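PDB 1IUH: 2'-5' RNA Ligase from Thermus thermophilus, which belongs to the LigT-like branch of the 2H clan, a family of alpha/beta proteins in which helices pack against antiparallel sheet. Local coordinates for residues M1-A6 with E51-Y56; L59-A64 with E175-R180; G156-R161 with Y171-K176. All coordinates share one frame; numbering follows the deposited sequence.

Overall arrangement
Helix 53-66 and the neighbouring strands 2-8, 150-164 and 169-178 of one antiparallel sheet illustrate how contact chemistry follows place in the fold. Interactions 1 and 2 use successive parts of that helix: its first turn packs on strand 2-8, while a later turn lies over strand 169-178. Interaction 3 pairs two strands of the sheet, 150-164 and 169-178, and shares E175 and K176 with interaction 2. Interaction 1 is the buried one, mostly apolar with a single tyrosine hydroxyl bond; interaction 2, partly buried, relies on ring contacts and one backbone bond; interaction 3, also partly buried, is dominated by main-chain hydrogen bonds.

Interaction 1 (M1-A6 with E51-Y56); sequences MRLFYA and EELPDY
Y5 and Y56 meet at about a right angle, yet the two rings do not stack: the hydroxyl of Y5 comes in at the edge of the Y56 ring, beside CB, and bonds the backbone carbonyl of the same residue. Y5 OH donates to Y56 O over 2.7 Å, with the acceptor lying in the plane of the Y5 ring, at its edge. The donor comes to the carbonyl from the flank, at a C=O...donor angle of 104° and tilted 18° from the carbonyl plane. Y5 CZ also packs on Y56 CB, 4.1 Å away. A chi1 of -67° sets Y5 CG beside the backbone N, and the ring runs on from there to the helix.

Toward the chain start the contact turns apolar. One branch of L3 does the touching, CD1 resting 3.8 Å from L53 CD1 and 4.0 Å from Y56 CD1. L53 is also met by the thioether of M1, whose SD lies 3.9 Å from L53 CD2. This apolar row joins the first turn of helix 53-66 to strand 2-8 and the residue before it; L112 and L113 of helix 96-113, L159 of strand 150-164 and L45 of strand 39-47 pack around Y56.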
loop_
_atom_site.group_PDB
_atom_site.type_symbol
_atom_site.label_atom_id
_atom_site.label_comp_id
_atom_site.label_asym_id
_atom_site.label_seq_id
_atom_site.Cartn_x
_atom_site.Cartn_y
_atom_site.Cartn_z
ATOM N N MET A 1 3.305 -3.077 -17.956
ATOM C CA MET A 1 2.449 -2.866 -16.770
ATOM C C MET A 1 3.207 -2.427 -15.513
ATOM O O MET A 1 4.243 -2.950 -15.151
ATOM C CB MET A 1 1.699 -4.126 -16.436
ATOM C CG MET A 1 1.056 -4.846 -17.603
ATOM S SD MET A 1 -0.134 -6.072 -17.002
ATOM C CE MET A 1 -1.618 -5.539 -17.825
ATOM N N ARG A 2 2.660 -1.445 -14.848
ATOM C CA ARG A 2 3.217 -0.936 -13.623
ATOM C C ARG A 2 2.394 -1.682 -12.571
ATOM O O ARG A 2 1.171 -1.527 -12.442
ATOM C CB ARG A 2 2.976 0.543 -13.635
ATOM C CG ARG A 2 3.250 1.265 -12.391
ATOM C CD ARG A 2 2.618 2.650 -12.547
ATOM N NE ARG A 2 2.909 3.511 -11.411
ATOM C CZ ARG A 2 4.029 4.226 -11.280
ATOM N NH1 ARG A 2 4.978 4.190 -12.233
ATOM N NH2 ARG A 2 4.191 4.948 -10.169
ATOM N N LEU A 3 3.062 -2.547 -11.849
ATOM C CA LEU A 3 2.398 -3.405 -10.874
ATOM C C LEU A 3 2.881 -3.220 -9.437
ATOM O O LEU A 3 4.021 -2.793 -9.209
ATOM C CB LEU A 3 2.682 -4.852 -11.260
ATOM C CG LEU A 3 2.259 -5.329 -12.654
ATOM C CD1 LEU A 3 2.995 -6.596 -12.987
ATOM C CD2 LEU A 3 0.751 -5.569 -12.691
ATOM N N PHE A 4 2.011 -3.564 -8.486
ATOM C CA PHE A 4 2.338 -3.563 -7.050
ATOM C C PHE A 4 1.416 -4.535 -6.303
ATOM O O PHE A 4 0.332 -4.900 -6.799
ATOM C CB PHE A 4 2.221 -2.152 -6.426
ATOM C CG PHE A 4 0.815 -1.581 -6.366
ATOM C CD1 PHE A 4 0.073 -1.626 -5.192
ATOM C CD2 PHE A 4 0.240 -0.942 -7.465
ATOM C CE1 PHE A 4 -1.218 -1.038 -5.108
ATOM C CE2 PHE A 4 -1.058 -0.350 -7.382
ATOM C CZ PHE A 4 -1.769 -0.410 -6.188
ATOM N N TYR A 5 1.901 -5.025 -5.161
ATOM C CA TYR A 5 1.081 -5.853 -4.272
ATOM C C TYR A 5 0.548 -4.926 -3.146
ATOM O O TYR A 5 1.254 -4.068 -2.622
ATOM C CB TYR A 5 1.849 -7.046 -3.638
ATOM C CG TYR A 5 2.286 -8.133 -4.621
ATOM C CD1 TYR A 5 3.591 -8.130 -5.123
ATOM C CD2 TYR A 5 1.421 -9.191 -5.011
ATOM C CE1 TYR A 5 4.048 -9.146 -5.978
ATOM C CE2 TYR A 5 1.876 -10.235 -5.892
ATOM C CZ TYR A 5 3.205 -10.179 -6.353
ATOM O OH TYR A 5 3.785 -11.102 -7.167
ATOM N N ALA A 6 -0.703 -5.118 -2.768
ATOM C CA ALA A 6 -1.259 -4.264 -1.760
ATOM C C ALA A 6 -2.377 -4.929 -0.984
ATOM O O ALA A 6 -2.921 -5.950 -1.395
ATOM C CB ALA A 6 -1.802 -2.941 -2.437
ATOM N N GLU A 51 5.370 -10.600 -19.791
ATOM C CA GLU A 51 5.827 -11.943 -19.687
ATOM C C GLU A 51 5.958 -12.395 -18.240
ATOM O O GLU A 51 5.917 -13.570 -17.970
ATOM C CB GLU A 51 7.153 -12.069 -20.446
ATOM C CG GLU A 51 7.770 -13.472 -20.413
ATOM C CD GLU A 51 8.806 -13.648 -19.284
ATOM O OE1 GLU A 51 9.507 -12.633 -18.991
ATOM O OE2 GLU A 51 8.937 -14.787 -18.721
ATOM N N GLU A 52 6.078 -11.461 -17.298
ATOM C CA GLU A 52 6.256 -11.813 -15.889
ATOM C C GLU A 52 4.947 -11.985 -15.065
ATOM O O GLU A 52 4.996 -12.439 -13.907
ATOM C CB GLU A 52 7.154 -10.748 -15.204
ATOM C CG GLU A 52 8.632 -10.780 -15.531
ATOM C CD GLU A 52 9.396 -9.454 -15.133
ATOM O OE1 GLU A 52 8.959 -8.680 -14.206
ATOM O OE2 GLU A 52 10.466 -9.220 -15.756
ATOM N N LEU A 53 3.807 -11.598 -15.628
ATOM C CA LEU A 53 2.522 -11.734 -14.925
ATOM C C LEU A 53 2.298 -13.029 -14.160
ATOM O O LEU A 53 1.972 -13.028 -12.977
ATOM C CB LEU A 53 1.364 -11.599 -15.887
ATOM C CG LEU A 53 0.623 -10.293 -15.928
ATOM C CD1 LEU A 53 1.447 -9.249 -15.217
ATOM C CD2 LEU A 53 0.351 -9.884 -17.388
ATOM N N PRO A 54 2.432 -14.149 -14.856
ATOM C CA PRO A 54 2.245 -15.468 -14.250
ATOM C C PRO A 54 3.071 -15.656 -12.982
ATOM O O PRO A 54 2.612 -16.293 -12.017
ATOM C CB PRO A 54 2.704 -16.431 -15.361
ATOM C CG PRO A 54 2.461 -15.655 -16.590
ATOM C CD PRO A 54 2.908 -14.268 -16.246
ATOM N N ASP A 55 4.309 -15.176 -13.031
ATOM C CA ASP A 55 5.243 -15.267 -11.904
ATOM C C ASP A 55 4.757 -14.416 -10.770
ATOM O O ASP A 55 4.722 -14.865 -9.646
ATOM C CB ASP A 55 6.645 -14.835 -12.337
ATOM C CG ASP A 55 7.219 -15.744 -13.401
ATOM O OD1 ASP A 55 7.366 -16.939 -13.090
ATOM O OD2 ASP A 55 7.491 -15.305 -14.530
ATOM N N TYR A 56 4.361 -13.189 -11.028
ATOM C CA TYR A 56 3.800 -12.436 -9.913
ATOM C C TYR A 56 2.489 -13.089 -9.360
ATOM O O TYR A 56 2.218 -13.073 -8.151
ATOM C CB TYR A 56 3.597 -10.992 -10.350
ATOM C CG TYR A 56 4.955 -10.378 -10.694
ATOM C CD1 TYR A 56 5.183 -9.757 -11.942
ATOM C CD2 TYR A 56 6.002 -10.439 -9.776
ATOM C CE1 TYR A 56 6.392 -9.227 -12.256
ATOM C CE2 TYR A 56 7.211 -9.917 -10.064
ATOM C CZ TYR A 56 7.432 -9.303 -11.303
ATOM O OH TYR A 56 8.673 -8.743 -11.582
#

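Interaction 2 (L59-A64 with E175-R180); sequences LGHRLA and EKFSLR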
loop_
_atom_site.group_PDB
_atom_site.type_symbol
_atom_site.label_atom_id
_atom_site.label_comp_id
_atom_site.label_asym_id
_atom_site.label_seq_id
_atom_site.Cartn_x
_atom_site.Cartn_y
_atom_site.Cartn_z
ATOM N N LEU A 59 3.544 -16.184 -7.348
ATOM C CA LEU A 59 4.122 -15.718 -6.141
ATOM C C LEU A 59 3.002 -15.361 -5.166
ATOM O O LEU A 59 3.063 -15.708 -3.975
ATOM C CB LEU A 59 4.989 -14.533 -6.424
ATOM C CG LEU A 59 5.690 -13.964 -5.184
ATOM C CD1 LEU A 59 6.275 -15.084 -4.324
ATOM C CD2 LEU A 59 6.792 -13.041 -5.640
ATOM N N GLY A 60 1.953 -14.732 -5.663
ATOM C CA GLY A 60 0.855 -14.359 -4.768
ATOM C C GLY A 60 0.171 -15.603 -4.187
ATOM O O GLY A 60 -0.062 -15.705 -2.956
ATOM N N HIS A 61 -0.146 -16.573 -5.069
ATOM C CA HIS A 61 -0.802 -17.776 -4.580
ATOM C C HIS A 61 0.099 -18.484 -3.578
ATOM O O HIS A 61 -0.370 -18.961 -2.555
ATOM C CB HIS A 61 -1.182 -18.737 -5.730
ATOM C CG HIS A 61 -2.087 -18.142 -6.765
ATOM N ND1 HIS A 61 -3.410 -17.810 -6.512
ATOM C CD2 HIS A 61 -1.866 -17.842 -8.067
ATOM C CE1 HIS A 61 -3.962 -17.342 -7.619
ATOM N NE2 HIS A 61 -3.044 -17.351 -8.573
ATOM N N ARG A 62 1.390 -18.556 -3.858
ATOM C CA ARG A 62 2.307 -19.225 -2.907
ATOM C C ARG A 62 2.293 -18.568 -1.510
ATOM O O ARG A 62 2.065 -19.218 -0.490
ATOM C CB ARG A 62 3.732 -19.210 -3.436
ATOM C CG ARG A 62 4.149 -20.510 -3.947
ATOM C CD ARG A 62 5.463 -20.384 -4.702
ATOM N NE ARG A 62 6.599 -20.449 -3.799
ATOM C CZ ARG A 62 7.739 -19.782 -3.969
ATOM N NH1 ARG A 62 7.892 -18.972 -5.029
ATOM N NH2 ARG A 62 8.728 -19.938 -3.077
ATOM N N LEU A 63 2.547 -17.268 -1.479
ATOM C CA LEU A 63 2.559 -16.591 -0.224
ATOM C C LEU A 63 1.234 -16.727 0.457
ATOM O O LEU A 63 1.210 -16.991 1.664
ATOM C CB LEU A 63 2.897 -15.128 -0.411
ATOM C CG LEU A 63 4.365 -14.982 -0.610
ATOM C CD1 LEU A 63 4.664 -13.547 -0.322
ATOM C CD2 LEU A 63 5.117 -15.849 0.336
ATOM N N ALA A 64 0.135 -16.555 -0.297
ATOM C CA ALA A 64 -1.229 -16.666 0.301
ATOM C C ALA A 64 -1.471 -17.961 1.043
ATOM O O ALA A 64 -2.102 -17.934 2.078
ATOM C CB ALA A 64 -2.365 -16.482 -0.767
ATOM N N GLU A 175 -5.538 -9.716 -9.588
ATOM C CA GLU A 175 -5.940 -10.832 -8.770
ATOM C C GLU A 175 -5.922 -10.592 -7.289
ATOM O O GLU A 175 -5.126 -9.817 -6.823
ATOM C CB GLU A 175 -5.139 -12.097 -9.067
ATOM C CG GLU A 175 -6.178 -13.109 -9.590
ATOM C CD GLU A 175 -5.898 -14.497 -9.188
ATOM O OE1 GLU A 175 -4.940 -15.070 -9.744
ATOM O OE2 GLU A 175 -6.616 -15.020 -8.325
ATOM N N LYS A 176 -6.850 -11.245 -6.589
ATOM C CA LYS A 176 -6.974 -11.195 -5.153
ATOM C C LYS A 176 -6.497 -12.559 -4.635
ATOM O O LYS A 176 -6.631 -13.565 -5.315
ATOM C CB LYS A 176 -8.424 -10.959 -4.766
ATOM C CG LYS A 176 -8.913 -9.590 -5.082
ATOM C CD LYS A 176 -10.387 -9.479 -4.771
ATOM C CE LYS A 176 -10.750 -8.034 -4.245
ATOM N NZ LYS A 176 -11.957 -7.362 -4.903
ATOM N N PHE A 177 -5.902 -12.589 -3.448
ATOM C CA PHE A 177 -5.375 -13.834 -2.863
ATOM C C PHE A 177 -5.875 -13.935 -1.417
ATOM O O PHE A 177 -5.899 -12.952 -0.670
ATOM C CB PHE A 177 -3.822 -13.831 -2.889
ATOM C CG PHE A 177 -3.206 -13.518 -4.253
ATOM C CD1 PHE A 177 -2.792 -12.218 -4.571
ATOM C CD2 PHE A 177 -2.968 -14.532 -5.174
ATOM C CE1 PHE A 177 -2.151 -11.937 -5.753
ATOM C CE2 PHE A 177 -2.320 -14.275 -6.372
ATOM C CZ PHE A 177 -1.906 -12.978 -6.667
ATOM N N SER A 178 -6.294 -15.116 -1.005
ATOM C CA SER A 178 -6.793 -15.229 0.349
ATOM C C SER A 178 -5.800 -15.841 1.325
ATOM O O SER A 178 -5.235 -16.871 1.055
ATOM C CB SER A 178 -8.114 -16.020 0.328
ATOM O OG SER A 178 -9.046 -15.329 -0.495
ATOM N N LEU A 179 -5.561 -15.191 2.451
ATOM C CA LEU A 179 -4.642 -15.770 3.377
ATOM C C LEU A 179 -5.319 -17.070 3.861
ATOM O O LEU A 179 -6.431 -17.071 4.330
ATOM C CB LEU A 179 -4.331 -14.784 4.510
ATOM C CG LEU A 179 -3.584 -13.514 4.030
ATOM C CD1 LEU A 179 -3.427 -12.493 5.152
ATOM C CD2 LEU A 179 -2.187 -13.919 3.442
ATOM N N ARG A 180 -4.621 -18.182 3.713
ATOM C CA ARG A 180 -5.159 -19.473 4.088
ATOM C C ARG A 180 -4.075 -20.300 4.815
ATOM O O ARG A 180 -4.287 -21.449 5.119
ATOM C CB ARG A 180 -5.615 -20.167 2.786
ATOM C CG ARG A 180 -6.623 -21.274 2.926
ATOM C CD ARG A 180 -8.083 -21.032 2.328
ATOM N NE ARG A 180 -8.895 -22.289 2.350
ATOM C CZ ARG A 180 -9.093 -23.064 3.440
ATOM N NH1 ARG A 180 -8.559 -22.733 4.624
ATOM N NH2 ARG A 180 -9.804 -24.192 3.363
#
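Helix segment 59-64 runs nearly parallel to strand 175-178, inclined by 17°, the axes approaching to 7.7 Å; just past the strand, L179 and A64 have the nearest CA atoms, 4.7 Å apart. F177 is the main side chain between helix and strand. A chi1 of -52° sets F177 CG beside the backbone N; the ring beyond it presents one face to G60, whose CA sits 3.7 Å from the ring centroid in a CH-pi contact, displaced toward the rim. Since G60 has no side chain, the ring can lie directly on the helix backbone.

The same phenyl group serves H61 with its edge. F177 CE2 stands over the centre of the imidazole, forming an edge-to-face pair with centroids 4.9 Å apart and planes at 79°. E175 OE1 lies at the edge of the imidazole, near its plane, 3.2 Å from H61 NE2. At the other end A64 CB packs on F177 CB at 3.7 Å, and A64 O accepts a hydrogen bond from R180 N over 3.0 Å, joining the helix to the chain just past the strand.

F177 also meets F157 of strand 150-164, which carries the contact on to the next strand. A helix laid along an antiparallel sheet is the two-layer alpha/beta packing of this LigT-like protein, and F177 is its local detail here.

Interaction 3 (G156-R161 with Y171-K176); sequences GFALVR and YTVLEK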
loop_
_atom_site.group_PDB
_atom_site.type_symbol
_atom_site.label_atom_id
_atom_site.label_comp_id
_atom_site.label_asym_id
_atom_site.label_seq_id
_atom_site.Cartn_x
_atom_site.Cartn_y
_atom_site.Cartn_z
ATOM N N GLY A 156 -6.359 -10.997 3.185
ATOM C CA GLY A 156 -5.755 -11.268 1.888
ATOM C C GLY A 156 -5.207 -10.022 1.260
ATOM O O GLY A 156 -5.246 -8.964 1.865
ATOM N N PHE A 157 -4.670 -10.143 0.057
ATOM C CA PHE A 157 -4.098 -8.982 -0.625
ATOM C C PHE A 157 -4.218 -9.172 -2.130
ATOM O O PHE A 157 -4.738 -10.188 -2.590
ATOM C CB PHE A 157 -2.652 -8.817 -0.211
ATOM C CG PHE A 157 -1.809 -9.981 -0.574
ATOM C CD1 PHE A 157 -0.945 -9.931 -1.697
ATOM C CD2 PHE A 157 -1.896 -11.178 0.159
ATOM C CE1 PHE A 157 -0.184 -11.088 -2.074
ATOM C CE2 PHE A 157 -1.146 -12.319 -0.221
ATOM C CZ PHE A 157 -0.294 -12.275 -1.339
ATOM N N ALA A 158 -3.729 -8.222 -2.914
ATOM C CA ALA A 158 -3.872 -8.335 -4.353
ATOM C C ALA A 158 -2.709 -7.847 -5.165
ATOM O O ALA A 158 -1.853 -7.108 -4.652
ATOM C CB ALA A 158 -5.134 -7.573 -4.777
ATOM N N LEU A 159 -2.704 -8.267 -6.434
ATOM C CA LEU A 159 -1.731 -7.882 -7.422
ATOM C C LEU A 159 -2.592 -6.943 -8.215
ATOM O O LEU A 159 -3.645 -7.333 -8.699
ATOM C CB LEU A 159 -1.316 -9.033 -8.317
ATOM C CG LEU A 159 -0.356 -8.605 -9.457
ATOM C CD1 LEU A 159 0.910 -7.953 -8.859
ATOM C CD2 LEU A 159 0.010 -9.797 -10.339
ATOM N N VAL A 160 -2.123 -5.707 -8.341
ATOM C CA VAL A 160 -2.831 -4.614 -8.982
ATOM C C VAL A 160 -2.008 -3.887 -10.043
ATOM O O VAL A 160 -0.803 -3.664 -9.883
ATOM C CB VAL A 160 -3.191 -3.488 -7.896
ATOM C CG1 VAL A 160 -4.176 -2.435 -8.483
ATOM C CG2 VAL A 160 -3.676 -4.127 -6.616
ATOM N N ARG A 161 -2.679 -3.495 -11.113
ATOM C CA ARG A 161 -2.032 -2.700 -12.142
ATOM C C ARG A 161 -2.452 -1.233 -11.929
ATOM O O ARG A 161 -3.566 -0.947 -11.540
ATOM C CB ARG A 161 -2.482 -3.121 -13.533
ATOM C CG ARG A 161 -1.715 -2.366 -14.639
ATOM C CD ARG A 161 -2.384 -2.523 -15.975
ATOM N NE ARG A 161 -1.628 -1.926 -17.074
ATOM C CZ ARG A 161 -1.945 -2.136 -18.332
ATOM N NH1 ARG A 161 -2.995 -2.906 -18.584
ATOM N NH2 ARG A 161 -1.192 -1.661 -19.306
ATOM N N TYR A 171 -6.601 2.126 -11.006
ATOM C CA TYR A 171 -6.210 0.782 -10.552
ATOM C C TYR A 171 -7.071 -0.369 -11.148
ATOM O O TYR A 171 -8.280 -0.248 -11.275
ATOM C CB TYR A 171 -6.290 0.691 -8.993
ATOM C CG TYR A 171 -5.258 1.509 -8.186
ATOM C CD1 TYR A 171 -4.151 2.091 -8.822
ATOM C CD2 TYR A 171 -5.441 1.786 -6.807
ATOM C CE1 TYR A 171 -3.271 2.926 -8.170
ATOM C CE2 TYR A 171 -4.522 2.673 -6.104
ATOM C CZ TYR A 171 -3.450 3.243 -6.820
ATOM O OH TYR A 171 -2.614 4.225 -6.286
ATOM N N THR A 172 -6.437 -1.469 -11.539
ATOM C CA THR A 172 -7.150 -2.656 -11.982
ATOM C C THR A 172 -6.539 -3.818 -11.210
ATOM O O THR A 172 -5.336 -4.054 -11.285
ATOM C CB THR A 172 -6.969 -2.990 -13.452
ATOM O OG1 THR A 172 -7.456 -1.919 -14.281
ATOM C CG2 THR A 172 -7.737 -4.250 -13.761
ATOM N N VAL A 173 -7.383 -4.525 -10.454
ATOM C CA VAL A 173 -6.961 -5.673 -9.657
ATOM C C VAL A 173 -6.803 -6.900 -10.557
ATOM O O VAL A 173 -7.808 -7.404 -11.028
ATOM C CB VAL A 173 -8.038 -6.018 -8.574
ATOM C CG1 VAL A 173 -7.669 -7.387 -7.859
ATOM C CG2 VAL A 173 -8.198 -4.867 -7.620
ATOM N N LEU A 174 -5.585 -7.391 -10.804
ATOM C CA LEU A 174 -5.423 -8.547 -11.652
ATOM C C LEU A 174 -5.803 -9.723 -10.881
ATOM O O LEU A 174 -6.292 -10.648 -11.425
ATOM C CB LEU A 174 -4.004 -8.723 -12.110
ATOM C CG LEU A 174 -3.526 -7.441 -12.784
ATOM C CD1 LEU A 174 -2.175 -7.687 -13.447
ATOM C CD2 LEU A 174 -4.577 -6.990 -13.819
ATOM N N GLU A 175 -5.538 -9.716 -9.588
ATOM C CA GLU A 175 -5.940 -10.832 -8.770
ATOM C C GLU A 175 -5.922 -10.592 -7.289
ATOM O O GLU A 175 -5.126 -9.817 -6.823
ATOM C CB GLU A 175 -5.139 -12.097 -9.067
ATOM C CG GLU A 175 -6.178 -13.109 -9.590
ATOM C CD GLU A 175 -5.898 -14.497 -9.188
ATOM O OE1 GLU A 175 -4.940 -15.070 -9.744
ATOM O OE2 GLU A 175 -6.616 -15.020 -8.325
ATOM N N LYS A 176 -6.850 -11.245 -6.589
ATOM C CA LYS A 176 -6.974 -11.195 -5.153
ATOM C C LYS A 176 -6.497 -12.559 -4.635
ATOM O O LYS A 176 -6.631 -13.565 -5.315
ATOM C CB LYS A 176 -8.424 -10.959 -4.766
ATOM C CG LYS A 176 -8.913 -9.590 -5.082
ATOM C CD LYS A 176 -10.387 -9.479 -4.771
ATOM C CE LYS A 176 -10.750 -8.034 -4.245
ATOM N NZ LYS A 176 -11.957 -7.362 -4.903
#
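V160 and Y171 form the apolar centre of this antiparallel hairpin, whose second strand carries a classic beta bulge. V160 CG1, anti to the backbone N (chi1 -169°), points across to Y171 and lies 3.8 Å from its CB, the two side chains meeting at a slant. A158 and V173 share the face of V160, and A158 CB touches V173 CG1 at 4.0 Å. L159 is on the other face, where its CD2 lies 4.3 Å from L174 CD1. On the other side of strand 150-164 runs strand 2-8: F4 and F8 pack on V160, L3 on L174, and F4 also meets the ring of Y171 edge-to-face.

Outward from these side chains the main chain takes over. A158 faces K176 and V160 faces V173 as non-hydrogen-bonded pairs, while L159 with E175 and R161 with T172 are hydrogen-bonded ones. The register slips by one residue between L159 and V160, because L174 and E175 both face L159. The carbonyl of L159 therefore holds two donors: E175 N at 3.2 Å in a fairly straight bond, and L174 N at 2.9 Å in a more bent one, with an N-H...O angle of 134°. At L174 the strand turns a corner. L159 N closes the pair by donating to E175 O.

The polar edge follows. K176 is exposed, and R161 runs extended from CG to NE, leading away from the partner strand, with E163 as a long, weak ionic partner. At the same residue R161 and T172 exchange both backbone bonds, and R161 N reaches T172 O over 2.7 Å with a nearly linear N-H...O angle of 174°.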